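Long-range contact in penicillin-binding protein 2B (Streptococcus pneumoniae, PDB 2WAD), which probably forms peptide cross-links between adjacent glycan strands of cell-wall peptidoglycan, as a transpeptidase of the elongation machinery: residues 280-285 with 297-302. Numbering follows the deposited sequence.
Sequences RPVKEI and ENIEEG. Unlike the reference sequence in segment 280-285: Pro281 (reference Ser). Unlike the reference sequence in segment 297-302: Glu297 (reference Asp), Asn298 (reference Thr).
Val282 O accepts two backbone bonds, from Ile299 N at 2.8 Å and from Glu300 N at 3.1 Å, both donors tilted out of its carbonyl plane to the same face. Val282 N returns a nearly straight bond to Glu300 O (2.7 Å), with the donor in the plane of that carbonyl. Two residues set against one, with a register shift between Val282 and Lys283, define a classic beta bulge at Ile299 and Glu300. It lies at the open end of the antiparallel hairpin of strands 282-287 and 293-298, in the dimerisation domain, where the chain turns a corner at Ile299. Regular pairing follows, first the non-hydrogen-bonded pair Lys283 and Asn298, then the hydrogen-bonded pair Glu284 and Glu297, joined by two backbone bonds.

Val282, Glu284, Glu297 and Glu300 project from one face. Val282 CG1, anti to its backbone N (chi1 164°), meets Ile299 CB at 4.0 Å. The end of the Ile299 side chain reaches the Glu284 carboxylate, CD1 lying 3.1 Å from OE2. Glu284 and Glu297 run side by side in the same direction; their carboxylate planes are turned 76° apart, and OE1 of Glu284 lies 4.0 Å from OE2 of Glu297, so like charges probably repel there. On the other face Lys283 crosses Asn298, its CG packing against Asn298 CA.

Beyond the bulge, the Pro281 ring rests on the Gly302 backbone, CG 3.5 Å from Gly302 N. Strand 51-55 flanks 282-287 on its other edge, through backbone bonds of Lys283 with Val54 and Ile285 with Thr52, while NH2 of Arg280 forms a salt bridge with Asp261.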
loop_
_atom_site.group_PDB
_atom_site.type_symbol
_atom_site.label_atom_id
_atom_site.label_comp_id
_atom_site.label_asym_id
_atom_site.label_seq_id
_atom_site.Cartn_x
_atom_site.Cartn_y
_atom_site.Cartn_z
ATOM N N ARG A 280 -25.563 5.510 -2.898
ATOM C CA ARG A 280 -26.595 5.580 -1.861
ATOM C C ARG A 280 -28.025 5.751 -2.365
ATOM O O ARG A 280 -28.246 6.481 -3.332
ATOM C CB ARG A 280 -26.267 6.740 -0.928
ATOM C CG ARG A 280 -24.812 6.794 -0.531
ATOM C CD ARG A 280 -24.648 7.770 0.606
ATOM N NE ARG A 280 -23.265 7.848 1.059
ATOM C CZ ARG A 280 -22.890 8.382 2.217
ATOM N NH1 ARG A 280 -23.799 8.893 3.046
ATOM N NH2 ARG A 280 -21.599 8.408 2.531
ATOM N N PRO A 281 -29.003 5.083 -1.719
ATOM C CA PRO A 281 -30.373 5.540 -1.974
ATOM C C PRO A 281 -30.626 6.923 -1.362
ATOM O O PRO A 281 -30.137 7.230 -0.269
ATOM C CB PRO A 281 -31.256 4.470 -1.309
ATOM C CG PRO A 281 -30.402 3.266 -1.184
ATOM C CD PRO A 281 -28.974 3.779 -1.028
ATOM N N VAL A 282 -31.377 7.755 -2.081
ATOM C CA VAL A 282 -31.738 9.098 -1.632
ATOM C C VAL A 282 -33.250 9.281 -1.768
ATOM O O VAL A 282 -33.854 8.899 -2.773
ATOM C CB VAL A 282 -31.034 10.200 -2.461
ATOM C CG1 VAL A 282 -31.712 11.545 -2.257
ATOM C CG2 VAL A 282 -29.542 10.306 -2.125
ATOM N N LYS A 283 -33.866 9.860 -0.745
ATOM C CA LYS A 283 -35.312 10.048 -0.720
ATOM C C LYS A 283 -35.620 11.473 -0.301
ATOM O O LYS A 283 -34.792 12.148 0.311
ATOM C CB LYS A 283 -35.958 9.083 0.276
ATOM C CG LYS A 283 -35.831 7.624 -0.117
ATOM C CD LYS A 283 -36.749 6.713 0.692
ATOM C CE LYS A 283 -37.109 5.468 -0.113
ATOM N NZ LYS A 283 -35.960 4.990 -0.943
ATOM N N GLU A 284 -36.815 11.941 -0.634
ATOM C CA GLU A 284 -37.314 13.152 -0.002
ATOM C C GLU A 284 -38.618 12.853 0.729
ATOM O O GLU A 284 -39.521 12.216 0.182
ATOM C CB GLU A 284 -37.400 14.324 -0.985
ATOM C CG GLU A 284 -36.017 14.879 -1.310
ATOM C CD GLU A 284 -36.008 16.147 -2.148
ATOM O OE1 GLU A 284 -37.081 16.761 -2.343
ATOM O OE2 GLU A 284 -34.902 16.526 -2.605
ATOM N N ILE A 285 -38.672 13.259 1.995
ATOM C CA ILE A 285 -39.841 13.052 2.827
ATOM C C ILE A 285 -40.656 14.349 2.816
ATOM O O ILE A 285 -40.140 15.432 3.111
ATOM C CB ILE A 285 -39.462 12.609 4.262
ATOM C CG1 ILE A 285 -38.930 11.174 4.263
ATOM C CG2 ILE A 285 -40.678 12.620 5.183
ATOM C CD1 ILE A 285 -37.486 11.070 3.912
ATOM N N GLU A 297 -40.960 10.297 -1.095
ATOM C CA GLU A 297 -40.620 10.385 -2.515
ATOM C C GLU A 297 -39.129 10.089 -2.758
ATOM O O GLU A 297 -38.246 10.813 -2.296
ATOM C CB GLU A 297 -41.017 11.762 -3.067
ATOM C CG GLU A 297 -40.647 12.026 -4.528
ATOM C CD GLU A 297 -40.186 13.462 -4.803
ATOM O OE1 GLU A 297 -40.314 13.909 -5.962
ATOM O OE2 GLU A 297 -39.681 14.149 -3.885
ATOM N N ASN A 298 -38.846 9.007 -3.476
ATOM C CA ASN A 298 -37.464 8.646 -3.784
ATOM C C ASN A 298 -36.881 9.483 -4.924
ATOM O O ASN A 298 -37.606 9.964 -5.797
ATOM C CB ASN A 298 -37.353 7.154 -4.103
ATOM C CG ASN A 298 -38.272 6.737 -5.233
ATOM O OD1 ASN A 298 -38.303 7.371 -6.291
ATOM N ND2 ASN A 298 -39.033 5.670 -5.012
ATOM N N ILE A 299 -35.568 9.672 -4.896
ATOM C CA ILE A 299 -34.879 10.472 -5.899
ATOM C C ILE A 299 -33.805 9.626 -6.590
ATOM O O ILE A 299 -33.674 9.644 -7.814
ATOM C CB ILE A 299 -34.299 11.763 -5.279
ATOM C CG1 ILE A 299 -35.435 12.725 -4.911
ATOM C CG2 ILE A 299 -33.274 12.420 -6.205
ATOM C CD1 ILE A 299 -34.970 14.132 -4.594
ATOM N N GLU A 300 -33.047 8.863 -5.813
ATOM C CA GLU A 300 -32.117 7.910 -6.409
ATOM C C GLU A 300 -32.135 6.590 -5.661
ATOM O O GLU A 300 -32.097 6.553 -4.431
ATOM C CB GLU A 300 -30.695 8.456 -6.445
ATOM C CG GLU A 300 -30.500 9.628 -7.380
ATOM C CD GLU A 300 -29.424 10.565 -6.874
ATOM O OE1 GLU A 300 -28.517 10.098 -6.150
ATOM O OE2 GLU A 300 -29.491 11.772 -7.192
ATOM N N GLU A 301 -32.212 5.505 -6.421
ATOM C CA GLU A 301 -32.111 4.186 -5.825
ATOM C C GLU A 301 -30.647 3.770 -5.743
ATOM O O GLU A 301 -29.820 4.172 -6.562
ATOM C CB GLU A 301 -32.962 3.176 -6.583
ATOM C CG GLU A 301 -34.440 3.540 -6.541
ATOM C CD GLU A 301 -35.275 2.584 -7.354
ATOM O OE1 GLU A 301 -34.688 1.611 -7.875
ATOM O OE2 GLU A 301 -36.501 2.804 -7.466
ATOM N N GLY A 302 -30.337 2.991 -4.714
ATOM C CA GLY A 302 -28.957 2.686 -4.410
ATOM C C GLY A 302 -28.518 1.419 -5.104
ATOM O O GLY A 302 -29.350 0.640 -5.576
#